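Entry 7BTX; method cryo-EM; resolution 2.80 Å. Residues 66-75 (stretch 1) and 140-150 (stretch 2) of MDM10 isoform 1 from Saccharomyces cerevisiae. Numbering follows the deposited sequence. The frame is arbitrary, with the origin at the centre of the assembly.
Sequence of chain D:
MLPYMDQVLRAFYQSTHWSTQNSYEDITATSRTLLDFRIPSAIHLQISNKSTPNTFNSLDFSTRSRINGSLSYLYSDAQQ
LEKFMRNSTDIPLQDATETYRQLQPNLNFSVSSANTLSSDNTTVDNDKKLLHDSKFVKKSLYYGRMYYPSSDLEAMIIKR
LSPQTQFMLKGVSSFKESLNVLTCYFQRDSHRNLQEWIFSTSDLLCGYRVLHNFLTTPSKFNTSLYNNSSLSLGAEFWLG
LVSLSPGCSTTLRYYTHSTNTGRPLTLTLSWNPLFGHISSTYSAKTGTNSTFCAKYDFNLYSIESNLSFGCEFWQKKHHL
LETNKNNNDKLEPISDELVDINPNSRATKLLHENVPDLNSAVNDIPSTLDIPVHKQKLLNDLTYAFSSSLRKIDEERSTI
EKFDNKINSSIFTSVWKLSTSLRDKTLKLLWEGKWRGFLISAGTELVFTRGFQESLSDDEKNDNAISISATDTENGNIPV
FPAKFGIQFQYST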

# COMPACT_ATOMS: atom_id res chain seq x y z
N ARG D 66 -0.10 -8.67 -0.81
CA ARG D 66 -0.32 -8.96 -2.23
C ARG D 66 0.78 -9.90 -2.74
O ARG D 66 1.53 -10.47 -1.94
CB ARG D 66 -0.47 -7.66 -2.98
CG ARG D 66 0.48 -6.57 -2.55
CD ARG D 66 -0.01 -5.26 -3.12
NE ARG D 66 -0.04 -5.33 -4.57
CZ ARG D 66 -0.85 -4.63 -5.35
NH1 ARG D 66 -1.72 -3.79 -4.81
NH2 ARG D 66 -0.79 -4.77 -6.66
N ILE D 67 0.85 -10.07 -4.07
CA ILE D 67 1.57 -11.16 -4.73
C ILE D 67 3.06 -11.11 -4.43
O ILE D 67 3.72 -10.08 -4.63
CB ILE D 67 1.32 -11.13 -6.25
CG1 ILE D 67 -0.18 -11.27 -6.53
CG2 ILE D 67 2.13 -12.21 -6.97
CD1 ILE D 67 -0.53 -11.51 -7.97
N ASN D 68 3.59 -12.22 -3.92
CA ASN D 68 5.01 -12.41 -3.67
C ASN D 68 5.46 -13.61 -4.49
O ASN D 68 4.67 -14.22 -5.21
CB ASN D 68 5.31 -12.62 -2.19
CG ASN D 68 4.56 -11.67 -1.30
OD1 ASN D 68 4.67 -10.46 -1.42
ND2 ASN D 68 3.77 -12.22 -0.39
N GLY D 69 6.73 -13.97 -4.37
CA GLY D 69 7.24 -15.10 -5.11
C GLY D 69 8.68 -15.36 -4.75
O GLY D 69 9.31 -14.60 -4.01
N SER D 70 9.20 -16.45 -5.30
CA SER D 70 10.56 -16.87 -5.01
C SER D 70 11.06 -17.76 -6.13
O SER D 70 10.30 -18.51 -6.73
CB SER D 70 10.65 -17.60 -3.67
OG SER D 70 10.33 -18.97 -3.82
N LEU D 71 12.36 -17.67 -6.40
CA LEU D 71 13.05 -18.55 -7.34
C LEU D 71 14.10 -19.32 -6.58
O LEU D 71 15.06 -18.74 -6.08
CB LEU D 71 13.70 -17.75 -8.47
CG LEU D 71 14.30 -18.48 -9.67
CD1 LEU D 71 13.22 -19.00 -10.53
CD2 LEU D 71 15.16 -17.53 -10.45
N SER D 72 13.93 -20.63 -6.50
CA SER D 72 14.86 -21.49 -5.79
C SER D 72 15.76 -22.20 -6.78
O SER D 72 15.35 -22.51 -7.89
CB SER D 72 14.11 -22.52 -4.94
OG SER D 72 13.30 -21.88 -3.97
N TYR D 73 16.99 -22.45 -6.36
CA TYR D 73 17.91 -23.32 -7.08
C TYR D 73 18.25 -24.45 -6.13
O TYR D 73 18.47 -24.21 -4.95
CB TYR D 73 19.16 -22.58 -7.53
CG TYR D 73 20.18 -23.47 -8.20
CD1 TYR D 73 20.01 -23.87 -9.51
CD2 TYR D 73 21.31 -23.90 -7.52
CE1 TYR D 73 20.92 -24.68 -10.12
CE2 TYR D 73 22.23 -24.72 -8.13
CZ TYR D 73 22.03 -25.11 -9.43
OH TYR D 73 22.93 -25.92 -10.06
N LEU D 74 18.29 -25.68 -6.63
CA LEU D 74 18.60 -26.83 -5.79
C LEU D 74 19.27 -27.91 -6.63
O LEU D 74 18.63 -28.51 -7.50
CB LEU D 74 17.35 -27.37 -5.10
CG LEU D 74 17.46 -28.73 -4.41
CD1 LEU D 74 18.33 -28.64 -3.19
CD2 LEU D 74 16.10 -29.24 -4.04
N TYR D 75 20.55 -28.15 -6.37
CA TYR D 75 21.30 -29.22 -7.00
C TYR D 75 21.93 -30.05 -5.90
O TYR D 75 22.42 -29.50 -4.91
CB TYR D 75 22.37 -28.65 -7.94
CG TYR D 75 23.39 -29.67 -8.36
CD1 TYR D 75 23.05 -30.73 -9.19
CD2 TYR D 75 24.70 -29.57 -7.93
CE1 TYR D 75 23.98 -31.66 -9.57
CE2 TYR D 75 25.64 -30.51 -8.30
CZ TYR D 75 25.27 -31.55 -9.12
OH TYR D 75 26.21 -32.48 -9.50
N SER D 140 26.85 -33.93 -1.74
CA SER D 140 26.82 -32.49 -1.54
C SER D 140 25.43 -31.99 -1.89
O SER D 140 24.68 -32.64 -2.62
CB SER D 140 27.86 -31.77 -2.39
OG SER D 140 29.17 -32.12 -2.00
N LEU D 141 25.09 -30.83 -1.34
CA LEU D 141 23.84 -30.15 -1.66
C LEU D 141 24.14 -28.68 -1.86
O LEU D 141 24.84 -28.07 -1.04
CB LEU D 141 22.79 -30.35 -0.57
CG LEU D 141 21.40 -29.76 -0.79
CD1 LEU D 141 20.38 -30.70 -0.29
CD2 LEU D 141 21.22 -28.45 -0.05
N TYR D 142 23.62 -28.11 -2.93
CA TYR D 142 23.69 -26.68 -3.17
C TYR D 142 22.28 -26.14 -3.31
O TYR D 142 21.47 -26.66 -4.08
CB TYR D 142 24.50 -26.37 -4.43
CG TYR D 142 25.92 -26.85 -4.34
CD1 TYR D 142 26.28 -28.11 -4.81
CD2 TYR D 142 26.91 -26.06 -3.78
CE1 TYR D 142 27.57 -28.56 -4.72
CE2 TYR D 142 28.20 -26.49 -3.69
CZ TYR D 142 28.53 -27.74 -4.16
OH TYR D 142 29.82 -28.17 -4.07
N TYR D 143 21.99 -25.10 -2.54
CA TYR D 143 20.64 -24.55 -2.52
C TYR D 143 20.76 -23.05 -2.44
O TYR D 143 21.57 -22.53 -1.67
CB TYR D 143 19.85 -25.10 -1.33
CG TYR D 143 18.55 -24.38 -1.05
CD1 TYR D 143 17.42 -24.62 -1.82
CD2 TYR D 143 18.46 -23.46 -0.02
CE1 TYR D 143 16.25 -23.97 -1.57
CE2 TYR D 143 17.29 -22.80 0.23
CZ TYR D 143 16.19 -23.06 -0.54
OH TYR D 143 15.02 -22.40 -0.28
N GLY D 144 19.96 -22.34 -3.23
CA GLY D 144 19.87 -20.91 -3.14
C GLY D 144 18.47 -20.46 -3.49
O GLY D 144 17.75 -21.15 -4.20
N ARG D 145 18.09 -19.30 -2.98
CA ARG D 145 16.75 -18.80 -3.21
C ARG D 145 16.72 -17.29 -3.10
O ARG D 145 17.24 -16.73 -2.14
CB ARG D 145 15.77 -19.42 -2.22
CG ARG D 145 14.38 -18.91 -2.35
CD ARG D 145 13.55 -19.40 -1.23
NE ARG D 145 12.72 -20.53 -1.61
CZ ARG D 145 11.70 -20.96 -0.90
NH1 ARG D 145 11.38 -20.35 0.23
NH2 ARG D 145 10.99 -22.00 -1.31
N MET D 146 16.11 -16.63 -4.08
CA MET D 146 15.84 -15.20 -4.00
C MET D 146 14.33 -15.01 -3.86
O MET D 146 13.56 -15.72 -4.50
CB MET D 146 16.39 -14.42 -5.20
CG MET D 146 15.81 -14.74 -6.55
SD MET D 146 16.46 -13.68 -7.86
CE MET D 146 18.08 -14.39 -8.10
N TYR D 147 13.93 -14.10 -2.98
CA TYR D 147 12.55 -13.68 -2.85
C TYR D 147 12.39 -12.33 -3.53
O TYR D 147 13.00 -11.35 -3.14
CB TYR D 147 12.17 -13.53 -1.38
CG TYR D 147 12.20 -14.80 -0.55
CD1 TYR D 147 13.37 -15.23 0.06
CD2 TYR D 147 11.05 -15.53 -0.36
CE1 TYR D 147 13.39 -16.37 0.81
CE2 TYR D 147 11.06 -16.67 0.40
CZ TYR D 147 12.23 -17.08 0.99
OH TYR D 147 12.23 -18.23 1.74
N TYR D 148 11.52 -12.28 -4.53
CA TYR D 148 11.65 -11.08 -5.35
C TYR D 148 10.45 -10.15 -5.50
O TYR D 148 10.16 -9.72 -6.63
CB TYR D 148 12.13 -11.46 -6.75
CG TYR D 148 11.50 -12.67 -7.35
CD1 TYR D 148 12.23 -13.82 -7.53
CD2 TYR D 148 10.16 -12.70 -7.69
CE1 TYR D 148 11.67 -14.93 -8.08
CE2 TYR D 148 9.60 -13.81 -8.22
CZ TYR D 148 10.35 -14.92 -8.42
OH TYR D 148 9.77 -16.04 -8.96
N PRO D 149 9.74 -9.80 -4.44
CA PRO D 149 9.40 -8.38 -4.27
C PRO D 149 10.45 -7.74 -3.37
O PRO D 149 10.59 -6.52 -3.31
CB PRO D 149 8.02 -8.40 -3.61
CG PRO D 149 7.56 -9.78 -3.72
CD PRO D 149 8.76 -10.66 -3.78
N SER D 150 11.20 -8.60 -2.68
CA SER D 150 12.05 -8.23 -1.56
C SER D 150 13.52 -8.16 -1.92
O SER D 150 14.25 -7.44 -1.23
CB SER D 150 11.86 -9.24 -0.43
OG SER D 150 10.52 -9.32 -0.03

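The most distinctive feature of this contact is a side-chain bond laid across an otherwise regular backbone ladder: Arg145 NE donates to Ser72 OG at 2.8 Å, with an almost linear N-H...O angle of 179°. The two residues face each other as a pair whose backbones exchange no hydrogen bonds, their CA atoms 4.2 Å apart, and both side chains leave the same face of the sheet. The arginine, t at chi1 and chi2 and turned at chi3 (-101°), brings NE to the hydroxyl, which lies at the edge of the guanidinium plane. Ser70 OG lies over one face of that group, and within its own strand Arg145 NH1 donates to Tyr147 OH at 2.7 Å, which helps hold the guanidinium in place.

Beneath these side chains, the strand that runs to Tyr75 and strand 140-147 run antiparallel, at 174°. Three residue pairs exchange two hydrogen bonds each. Leu71 N reaches Met146 O at 3.0 Å, and Met146 N returns to Leu71 O at 3.1 Å; Tyr73 N to Gly144 O is shorter, 2.6 Å, with Gly144 N to Tyr73 O at 2.9 Å; Tyr75 N to Tyr142 O and Tyr142 N to Tyr75 O measure 2.9 and 2.7 Å. Between these pairs, CA-H...O contacts such as Arg145 CA to Leu71 O at 3.3 Å supplement the ladder.

Past the strand end, Tyr148 N still donates to Gly69 O at 3.2 Å. The Tyr148 ring turns back so that one face covers the backbone at Gly69 and Ser70, and its CE1 packs 3.5 Å from Leu71 CB. The absence of a side chain at Gly69 matters here, since an ideal CB would lie only 3.2 Å from Tyr148 CE2. Leu71 CB also meets Met146 CG at 4.1 Å, on the face where Tyr75 CD2 approaches Tyr142 CD1 at 3.8 Å. On the Ser72 face, Leu74 CD1 packs against Tyr143 CB at 4.3 Å. These are van der Waals contacts between apolar carbon atoms.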